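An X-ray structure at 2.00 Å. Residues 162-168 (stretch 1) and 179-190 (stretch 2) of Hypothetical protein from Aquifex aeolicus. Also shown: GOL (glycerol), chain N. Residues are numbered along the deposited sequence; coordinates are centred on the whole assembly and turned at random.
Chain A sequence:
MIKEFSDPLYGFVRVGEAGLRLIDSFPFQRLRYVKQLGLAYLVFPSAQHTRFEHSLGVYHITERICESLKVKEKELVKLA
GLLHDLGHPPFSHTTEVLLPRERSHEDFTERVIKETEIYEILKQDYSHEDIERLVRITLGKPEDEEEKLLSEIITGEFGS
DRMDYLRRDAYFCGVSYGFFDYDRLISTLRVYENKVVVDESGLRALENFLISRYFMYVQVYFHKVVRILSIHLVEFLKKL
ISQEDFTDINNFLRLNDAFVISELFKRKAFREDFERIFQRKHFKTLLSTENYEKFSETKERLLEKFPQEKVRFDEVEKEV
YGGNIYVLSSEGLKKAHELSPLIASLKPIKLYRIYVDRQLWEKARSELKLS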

# COMPACT_ATOMS: atom_id res chain seq x y z
N ARG A 162 2.00 -1.42 22.25
CA ARG A 162 0.75 -1.20 21.55
C ARG A 162 0.95 -0.83 20.10
O ARG A 162 0.23 -1.33 19.26
CB ARG A 162 -0.05 -0.07 22.16
CG ARG A 162 -0.82 -0.46 23.36
CD ARG A 162 -1.75 0.67 23.82
NE ARG A 162 -2.64 0.20 24.88
CZ ARG A 162 -2.43 0.36 26.18
NH1 ARG A 162 -1.34 1.00 26.60
NH2 ARG A 162 -3.31 -0.12 27.06
N MET A 163 1.89 0.06 19.81
CA MET A 163 2.11 0.45 18.45
C MET A 163 2.45 -0.78 17.60
O MET A 163 1.96 -0.91 16.47
CB MET A 163 3.23 1.48 18.38
CG MET A 163 2.79 2.92 18.64
SD MET A 163 3.93 4.13 17.93
CE MET A 163 3.54 5.56 18.93
N ASP A 164 3.23 -1.69 18.15
CA ASP A 164 3.55 -2.85 17.33
C ASP A 164 2.38 -3.80 17.23
O ASP A 164 2.04 -4.25 16.13
CB ASP A 164 4.76 -3.66 17.81
CG ASP A 164 5.06 -4.80 16.84
OD1 ASP A 164 4.68 -5.95 17.14
OD2 ASP A 164 5.69 -4.54 15.80
N TYR A 165 1.73 -4.17 18.36
CA TYR A 165 0.70 -5.19 18.18
C TYR A 165 -0.52 -4.69 17.41
O TYR A 165 -1.13 -5.47 16.68
CB TYR A 165 0.36 -5.92 19.50
CG TYR A 165 -0.42 -5.22 20.58
CD1 TYR A 165 -1.67 -4.68 20.34
CD2 TYR A 165 0.15 -5.09 21.86
CE1 TYR A 165 -2.35 -4.02 21.37
CE2 TYR A 165 -0.52 -4.42 22.89
CZ TYR A 165 -1.78 -3.89 22.64
OH TYR A 165 -2.46 -3.24 23.65
N LEU A 166 -0.90 -3.42 17.55
CA LEU A 166 -2.07 -2.94 16.80
C LEU A 166 -1.81 -3.09 15.31
O LEU A 166 -2.65 -3.61 14.58
CB LEU A 166 -2.43 -1.48 17.12
CG LEU A 166 -3.03 -1.24 18.52
CD1 LEU A 166 -3.11 0.29 18.73
CD2 LEU A 166 -4.42 -1.94 18.66
N ARG A 167 -0.65 -2.63 14.87
CA ARG A 167 -0.24 -2.75 13.44
C ARG A 167 -0.05 -4.20 12.99
O ARG A 167 -0.47 -4.60 11.88
CB ARG A 167 1.03 -1.89 13.16
CG ARG A 167 1.61 -1.95 11.69
CD ARG A 167 2.87 -0.90 11.35
NE ARG A 167 3.04 -0.90 9.91
CZ ARG A 167 3.76 0.00 9.28
NH1 ARG A 167 4.35 0.98 9.97
NH2 ARG A 167 3.86 -0.05 7.96
N ARG A 168 0.62 -5.02 13.79
CA ARG A 168 0.86 -6.39 13.39
C ARG A 168 -0.46 -7.21 13.37
O ARG A 168 -0.70 -8.02 12.44
CB ARG A 168 1.91 -7.03 14.36
CG ARG A 168 2.41 -8.46 13.95
CD ARG A 168 3.61 -8.96 14.86
NE ARG A 168 4.62 -7.90 14.89
CZ ARG A 168 5.57 -7.73 13.98
NH1 ARG A 168 5.72 -8.61 12.98
NH2 ARG A 168 6.36 -6.69 14.07
N PHE A 179 -5.86 3.10 9.82
CA PHE A 179 -4.54 3.35 9.25
C PHE A 179 -3.52 3.03 10.34
O PHE A 179 -3.52 3.64 11.36
CB PHE A 179 -4.38 4.82 8.74
CG PHE A 179 -3.02 5.12 8.14
CD1 PHE A 179 -2.56 4.43 7.01
CD2 PHE A 179 -2.19 6.09 8.69
CE1 PHE A 179 -1.28 4.70 6.44
CE2 PHE A 179 -0.90 6.37 8.13
CZ PHE A 179 -0.45 5.67 7.00
N PHE A 180 -2.61 2.10 10.11
CA PHE A 180 -1.76 1.63 11.18
C PHE A 180 -0.22 1.95 11.12
O PHE A 180 0.61 1.26 11.77
CB PHE A 180 -2.01 0.13 11.34
CG PHE A 180 -3.47 -0.22 11.67
CD1 PHE A 180 -4.43 -0.41 10.67
CD2 PHE A 180 -3.86 -0.36 12.99
CE1 PHE A 180 -5.77 -0.78 10.99
CE2 PHE A 180 -5.20 -0.71 13.31
CZ PHE A 180 -6.15 -0.92 12.32
N ASP A 181 0.16 3.00 10.39
CA ASP A 181 1.55 3.35 10.23
C ASP A 181 1.79 4.57 11.13
O ASP A 181 1.34 5.69 10.82
CB ASP A 181 1.88 3.65 8.75
CG ASP A 181 3.33 4.16 8.52
OD1 ASP A 181 4.01 4.66 9.46
OD2 ASP A 181 3.79 4.07 7.36
N TYR A 182 2.49 4.33 12.24
CA TYR A 182 2.66 5.35 13.26
C TYR A 182 4.01 6.12 13.18
O TYR A 182 4.43 6.72 14.12
CB TYR A 182 2.36 4.78 14.66
CG TYR A 182 1.06 3.94 14.79
CD1 TYR A 182 1.11 2.65 15.33
CD2 TYR A 182 -0.19 4.41 14.34
CE1 TYR A 182 -0.03 1.85 15.43
CE2 TYR A 182 -1.35 3.60 14.44
CZ TYR A 182 -1.24 2.33 15.00
OH TYR A 182 -2.34 1.49 15.17
N ASP A 183 4.65 6.14 12.01
CA ASP A 183 5.87 6.91 11.79
C ASP A 183 5.65 8.40 12.07
O ASP A 183 6.43 9.04 12.78
CB ASP A 183 6.29 6.73 10.34
CG ASP A 183 7.70 7.11 10.09
OD1 ASP A 183 7.97 8.33 9.89
OD2 ASP A 183 8.54 6.16 10.06
N ARG A 184 4.57 8.94 11.52
CA ARG A 184 4.15 10.31 11.80
C ARG A 184 3.90 10.54 13.28
O ARG A 184 4.41 11.51 13.84
CB ARG A 184 2.93 10.71 10.94
CG ARG A 184 2.41 12.15 11.21
CD ARG A 184 3.50 13.23 10.98
NE ARG A 184 2.89 14.55 11.02
CZ ARG A 184 3.54 15.70 10.85
NH1 ARG A 184 4.84 15.70 10.58
NH2 ARG A 184 2.86 16.84 10.91
N LEU A 185 3.14 9.66 13.93
CA LEU A 185 2.85 9.84 15.36
C LEU A 185 4.15 9.86 16.14
O LEU A 185 4.38 10.79 16.94
CB LEU A 185 1.94 8.71 15.90
CG LEU A 185 1.55 8.84 17.38
CD1 LEU A 185 0.92 10.24 17.79
CD2 LEU A 185 0.66 7.68 17.81
N ILE A 186 5.00 8.87 15.92
CA ILE A 186 6.32 8.84 16.59
C ILE A 186 7.07 10.17 16.40
O ILE A 186 7.60 10.72 17.36
CB ILE A 186 7.17 7.65 16.10
CG1 ILE A 186 6.58 6.35 16.67
CG2 ILE A 186 8.67 7.81 16.48
CD1 ILE A 186 7.15 5.08 16.08
N SER A 187 7.08 10.72 15.18
CA SER A 187 7.86 11.95 14.93
C SER A 187 7.36 13.18 15.70
O SER A 187 8.12 14.13 15.94
CB SER A 187 7.96 12.27 13.43
OG SER A 187 6.74 12.83 12.98
N THR A 188 6.08 13.18 16.07
CA THR A 188 5.48 14.30 16.79
C THR A 188 5.49 14.14 18.32
O THR A 188 4.92 14.98 19.02
CB THR A 188 4.03 14.60 16.34
OG1 THR A 188 3.16 13.49 16.68
CG2 THR A 188 4.01 14.84 14.87
N LEU A 189 6.13 13.09 18.83
CA LEU A 189 6.13 12.86 20.28
C LEU A 189 7.17 13.79 20.85
O LEU A 189 8.14 14.11 20.18
CB LEU A 189 6.47 11.41 20.66
CG LEU A 189 5.48 10.32 20.18
CD1 LEU A 189 5.90 8.90 20.62
CD2 LEU A 189 4.03 10.68 20.61
N ARG A 190 6.95 14.23 22.09
CA ARG A 190 7.91 15.08 22.81
C ARG A 190 7.99 14.58 24.24
O ARG A 190 7.03 13.99 24.73
CB ARG A 190 7.44 16.54 22.84
CG ARG A 190 7.19 17.18 21.49
CD ARG A 190 8.46 17.49 20.75
NE ARG A 190 8.19 18.24 19.52
CZ ARG A 190 8.08 17.67 18.32
NH1 ARG A 190 8.21 16.34 18.19
NH2 ARG A 190 7.83 18.40 17.24
C1 GOL N . 6.14 2.31 10.61
O1 GOL N . 7.42 1.99 10.07
C2 GOL N . 6.28 3.07 11.93
O2 GOL N . 7.52 2.76 12.44
C3 GOL N . 5.23 2.72 12.99
O3 GOL N . 4.05 2.25 12.40

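No hydrogen bond passes directly between the two stretches; a glycerol, probably from the crystallisation liquor, joins them instead. Its O3 accepts from Arg-167 NH1 at 2.8 Å and from Tyr-182 N at 2.6 Å, so one hydroxyl ties the helix of stretch 1 to the backbone of stretch 2. The fit is not clean: Arg-167 NH1 lies 2.3 Å from glycerol C1, too close for a non-bonded contact.

Arg-167 reaches this site fully extended, with chi1 to chi3 all t. Its CD passes 3.2 Å from Phe-180 O, a carbonyl buried by the contact without a polar partner. One face of the guanidinium lies against Asp-181 CA, and NH1 forms a long salt bridge to Asp-181 OD1 at 3.7 Å. The same carboxylate oxygen, OD1, accepts from Asp-183 N at 3.0 Å, bracing the turn where the helix of stretch 2 begins. The backbones come nearest here, with Arg-167 CA 5.2 Å from Phe-180 CA.

One turn earlier along stretch 1, the contact becomes apolar. Met-163, buried, has the largest area covered by the other stretch; its CA-to-CB bond points sideways, but the flexible thioether brings its end nearer. SD lies 3.7 Å from both Tyr-182 CB and Ile-186 CG1, while CE packs 3.7 Å from Leu-185 CD2. The branched aliphatic side chains of Leu-185 and Ile-186, with the CB of Tyr-182, give Met-163 apolar surface to pack against.

Tyr-182, at the N-cap position, points toward stretch 1 and presents its ring edge to Met-163 O, 3.6 Å from CE1, and to Leu-166 CB, 3.6 Å from Tyr-182 OH. That hydroxyl is hydrogen-bonded elsewhere in the structure. Phe-180 also points toward the helix, placing CD2 3.8 Å from Leu-166 O. Together the two stretches bury 443 Å², counting both sides.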